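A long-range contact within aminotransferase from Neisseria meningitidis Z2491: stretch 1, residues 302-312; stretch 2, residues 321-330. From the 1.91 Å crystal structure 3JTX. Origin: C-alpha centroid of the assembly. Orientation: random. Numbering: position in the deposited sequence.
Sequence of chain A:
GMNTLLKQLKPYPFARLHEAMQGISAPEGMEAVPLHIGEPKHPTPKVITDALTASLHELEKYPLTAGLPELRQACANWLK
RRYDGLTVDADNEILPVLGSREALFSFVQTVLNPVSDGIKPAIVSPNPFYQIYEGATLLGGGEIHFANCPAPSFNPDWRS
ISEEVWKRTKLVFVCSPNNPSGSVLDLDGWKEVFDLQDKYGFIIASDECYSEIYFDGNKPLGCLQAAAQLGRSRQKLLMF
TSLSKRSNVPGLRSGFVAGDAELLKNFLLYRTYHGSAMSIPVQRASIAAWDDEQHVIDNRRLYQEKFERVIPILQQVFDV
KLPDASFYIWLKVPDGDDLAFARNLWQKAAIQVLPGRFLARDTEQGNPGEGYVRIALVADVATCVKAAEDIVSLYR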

# COMPACT_ATOMS: atom_id res chain seq x y z
N LEU A 302 -8.08 10.11 -28.69
CA LEU A 302 -7.68 11.46 -28.27
C LEU A 302 -6.17 11.66 -28.47
O LEU A 302 -5.75 12.68 -29.00
CB LEU A 302 -8.04 11.76 -26.81
CG LEU A 302 -9.52 11.89 -26.41
CD1 LEU A 302 -9.63 11.99 -24.88
CD2 LEU A 302 -10.21 13.08 -27.08
N TYR A 303 -5.37 10.68 -28.05
CA TYR A 303 -3.92 10.82 -28.18
C TYR A 303 -3.45 10.75 -29.64
O TYR A 303 -2.57 11.51 -30.04
CB TYR A 303 -3.19 9.76 -27.35
CG TYR A 303 -3.31 9.94 -25.85
CD1 TYR A 303 -2.72 11.03 -25.20
CD2 TYR A 303 -3.96 8.99 -25.07
CE1 TYR A 303 -2.81 11.18 -23.81
CE2 TYR A 303 -4.04 9.12 -23.69
CZ TYR A 303 -3.47 10.22 -23.06
OH TYR A 303 -3.54 10.36 -21.68
N GLN A 304 -4.02 9.83 -30.41
CA GLN A 304 -3.77 9.72 -31.85
C GLN A 304 -3.96 11.07 -32.56
O GLN A 304 -3.11 11.48 -33.36
CB GLN A 304 -4.71 8.66 -32.45
CG GLN A 304 -4.73 8.58 -33.97
CD GLN A 304 -3.71 7.62 -34.57
OE1 GLN A 304 -3.50 6.51 -34.07
NE2 GLN A 304 -3.09 8.03 -35.67
N GLU A 305 -5.06 11.75 -32.27
CA GLU A 305 -5.37 13.03 -32.91
C GLU A 305 -4.26 14.04 -32.58
O GLU A 305 -3.75 14.72 -33.46
CB GLU A 305 -6.73 13.54 -32.43
CG GLU A 305 -7.17 14.85 -33.04
CD GLU A 305 -8.48 15.39 -32.45
OE1 GLU A 305 -8.94 14.89 -31.38
OE2 GLU A 305 -9.04 16.34 -33.05
N LYS A 306 -3.87 14.10 -31.31
CA LYS A 306 -2.82 15.03 -30.91
C LYS A 306 -1.51 14.78 -31.68
O LYS A 306 -0.91 15.72 -32.21
CB LYS A 306 -2.54 14.92 -29.40
CG LYS A 306 -3.72 15.32 -28.52
CD LYS A 306 -3.38 15.19 -27.05
CE LYS A 306 -4.59 14.82 -26.19
NZ LYS A 306 -4.21 14.79 -24.74
N PHE A 307 -1.05 13.53 -31.71
CA PHE A 307 0.22 13.18 -32.35
C PHE A 307 0.16 13.40 -33.87
O PHE A 307 1.13 13.87 -34.46
CB PHE A 307 0.61 11.73 -32.06
CG PHE A 307 1.35 11.55 -30.77
CD1 PHE A 307 2.73 11.66 -30.72
CD2 PHE A 307 0.66 11.28 -29.61
CE1 PHE A 307 3.41 11.49 -29.53
CE2 PHE A 307 1.33 11.10 -28.41
CZ PHE A 307 2.72 11.20 -28.38
N GLU A 308 -0.98 13.05 -34.47
CA GLU A 308 -1.19 13.22 -35.90
C GLU A 308 -0.96 14.66 -36.35
O GLU A 308 -0.47 14.88 -37.44
CB GLU A 308 -2.62 12.83 -36.28
CG GLU A 308 -2.77 11.39 -36.63
CD GLU A 308 -4.21 10.99 -36.88
OE1 GLU A 308 -5.13 11.85 -36.77
OE2 GLU A 308 -4.42 9.79 -37.19
N ARG A 309 -1.32 15.62 -35.50
CA ARG A 309 -1.20 17.03 -35.82
C ARG A 309 0.14 17.62 -35.36
O ARG A 309 0.74 18.42 -36.07
CB ARG A 309 -2.37 17.79 -35.21
CG ARG A 309 -3.72 17.29 -35.75
CD ARG A 309 -4.90 18.08 -35.22
NE ARG A 309 -4.85 19.49 -35.61
CZ ARG A 309 -5.61 20.46 -35.09
NH1 ARG A 309 -6.53 20.20 -34.17
NH2 ARG A 309 -5.44 21.71 -35.51
N VAL A 310 0.61 17.20 -34.18
CA VAL A 310 1.84 17.75 -33.60
C VAL A 310 3.12 17.29 -34.32
O VAL A 310 4.03 18.10 -34.54
CB VAL A 310 1.94 17.41 -32.08
CG1 VAL A 310 3.31 17.74 -31.53
CG2 VAL A 310 0.85 18.14 -31.30
N ILE A 311 3.23 16.01 -34.65
CA ILE A 311 4.48 15.50 -35.22
C ILE A 311 4.85 16.24 -36.51
O ILE A 311 5.99 16.73 -36.62
CB ILE A 311 4.46 13.96 -35.42
CG1 ILE A 311 4.49 13.24 -34.06
CG2 ILE A 311 5.64 13.51 -36.30
CD1 ILE A 311 5.78 13.42 -33.26
N PRO A 312 3.92 16.36 -37.47
CA PRO A 312 4.28 17.09 -38.69
C PRO A 312 4.61 18.57 -38.47
O PRO A 312 5.41 19.14 -39.22
CB PRO A 312 3.06 16.93 -39.62
CG PRO A 312 2.04 16.20 -38.86
CD PRO A 312 2.54 15.83 -37.50
N LYS A 321 10.09 11.88 -34.94
CA LYS A 321 9.10 10.99 -35.56
C LYS A 321 8.12 10.49 -34.52
O LYS A 321 8.35 10.64 -33.33
CB LYS A 321 9.81 9.80 -36.23
CG LYS A 321 10.53 8.85 -35.26
N LEU A 322 7.01 9.92 -34.97
CA LEU A 322 6.03 9.31 -34.07
C LEU A 322 6.74 8.28 -33.19
O LEU A 322 7.49 7.47 -33.70
CB LEU A 322 4.96 8.63 -34.90
CG LEU A 322 3.64 8.21 -34.27
CD1 LEU A 322 2.84 9.39 -33.77
CD2 LEU A 322 2.86 7.45 -35.34
N PRO A 323 6.54 8.31 -31.86
CA PRO A 323 7.14 7.25 -31.04
C PRO A 323 6.45 5.90 -31.25
O PRO A 323 5.40 5.84 -31.92
CB PRO A 323 6.91 7.76 -29.62
CG PRO A 323 5.66 8.56 -29.71
CD PRO A 323 5.67 9.20 -31.08
N ASP A 324 7.03 4.82 -30.71
CA ASP A 324 6.42 3.48 -30.87
C ASP A 324 5.06 3.47 -30.16
O ASP A 324 4.10 2.87 -30.64
CB ASP A 324 7.30 2.36 -30.27
CG ASP A 324 8.62 2.14 -31.02
OD1 ASP A 324 8.79 2.62 -32.16
OD2 ASP A 324 9.50 1.45 -30.46
N ALA A 325 5.02 4.10 -28.99
CA ALA A 325 3.82 4.17 -28.15
C ALA A 325 4.03 5.20 -27.03
O ALA A 325 5.04 5.90 -27.02
CB ALA A 325 3.48 2.78 -27.58
N SER A 326 3.10 5.27 -26.09
CA SER A 326 3.08 6.26 -24.99
C SER A 326 2.59 7.62 -25.48
O SER A 326 2.39 7.81 -26.68
CB SER A 326 4.42 6.41 -24.27
OG SER A 326 5.21 7.45 -24.85
N PHE A 327 2.37 8.53 -24.53
CA PHE A 327 1.99 9.91 -24.83
C PHE A 327 3.14 10.91 -24.74
O PHE A 327 2.90 12.13 -24.65
CB PHE A 327 0.72 10.35 -24.04
CG PHE A 327 0.79 10.20 -22.53
CD1 PHE A 327 1.78 10.80 -21.77
CD2 PHE A 327 -0.23 9.52 -21.86
CE1 PHE A 327 1.78 10.69 -20.39
CE2 PHE A 327 -0.23 9.39 -20.48
CZ PHE A 327 0.78 9.99 -19.74
N TYR A 328 4.37 10.43 -24.83
CA TYR A 328 5.55 11.30 -24.81
C TYR A 328 6.16 11.48 -26.18
O TYR A 328 6.14 10.55 -27.01
CB TYR A 328 6.62 10.75 -23.87
CG TYR A 328 6.13 10.58 -22.47
CD1 TYR A 328 5.85 11.69 -21.67
CD2 TYR A 328 5.93 9.32 -21.95
CE1 TYR A 328 5.38 11.52 -20.36
CE2 TYR A 328 5.46 9.14 -20.65
CZ TYR A 328 5.20 10.23 -19.86
OH TYR A 328 4.70 10.02 -18.58
N ILE A 329 6.68 12.68 -26.42
CA ILE A 329 7.63 12.93 -27.49
C ILE A 329 8.99 13.19 -26.79
O ILE A 329 9.10 14.07 -25.94
CB ILE A 329 7.24 14.15 -28.33
CG1 ILE A 329 5.89 13.93 -29.04
CG2 ILE A 329 8.32 14.45 -29.36
CD1 ILE A 329 5.44 15.12 -29.85
N TRP A 330 9.99 12.38 -27.14
CA TRP A 330 11.36 12.54 -26.62
C TRP A 330 12.10 13.35 -27.68
O TRP A 330 12.69 12.80 -28.62
CB TRP A 330 11.94 11.13 -26.38
CG TRP A 330 13.30 10.96 -25.73
CD1 TRP A 330 14.33 10.17 -26.21
CD2 TRP A 330 13.74 11.47 -24.47
NE1 TRP A 330 15.38 10.18 -25.33
CE2 TRP A 330 15.06 10.98 -24.26
CE3 TRP A 330 13.17 12.30 -23.49
CZ2 TRP A 330 15.81 11.30 -23.12
CZ3 TRP A 330 13.93 12.64 -22.37
CH2 TRP A 330 15.22 12.12 -22.18

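Packing of apolar side chains joins the two stretches; no hydrogen bond crosses between the atoms modelled, and 476 Å² is buried in all. Phe 307 contributes most, with 112 Å² covered. Its CA-to-CB bond points from the helix toward the second stretch, and chi1 of -85° (m) sets the ring among Leu 322, Pro 323, Ile 329 and the backbone of Ser 326 to Tyr 328. Phe 307 CB lies 3.7 Å from Leu 322 CD1, while Phe 307 CE1 reaches Pro 323 CD at 3.6 Å and Ile 329 CG1 at 3.5 Å. At the ring edge, near its plane, Phe 307 CZ approaches Tyr 328 O and the backbone C of Phe 327, each at 3.7 Å. A wholly apolar side chain suits this buried site, having no polar group to satisfy.

The CA-to-CB bond of Phe 327 (71 Å²) points toward the helix, with chi1 at 55° (p), and its ring meets Tyr 303. Their planes lie at 28°, but the centroids are 5.3 Å apart and slid so that the rings barely overlap; the nearest approach is Tyr 303 OH to Phe 327 CD2, 3.4 Å.

One turn beyond Phe 307, Ile 311 (70 Å²) extends the apolar surface. Its CA-to-CB bond points toward stretch 2, with chi1 -70° and chi2 -66° (both m), and a branched apolar side chain suits this buried position. Ile 311 CD1 sits 3.8 Å from both Ile 329 CD1 and Lys 321 O. Ile 329 CD1 also touches Val 310 CG1 at 3.8 Å and lies 4.2 Å from Phe 307 CE1, so this one methyl lies against Phe 307, Val 310 and Ile 311.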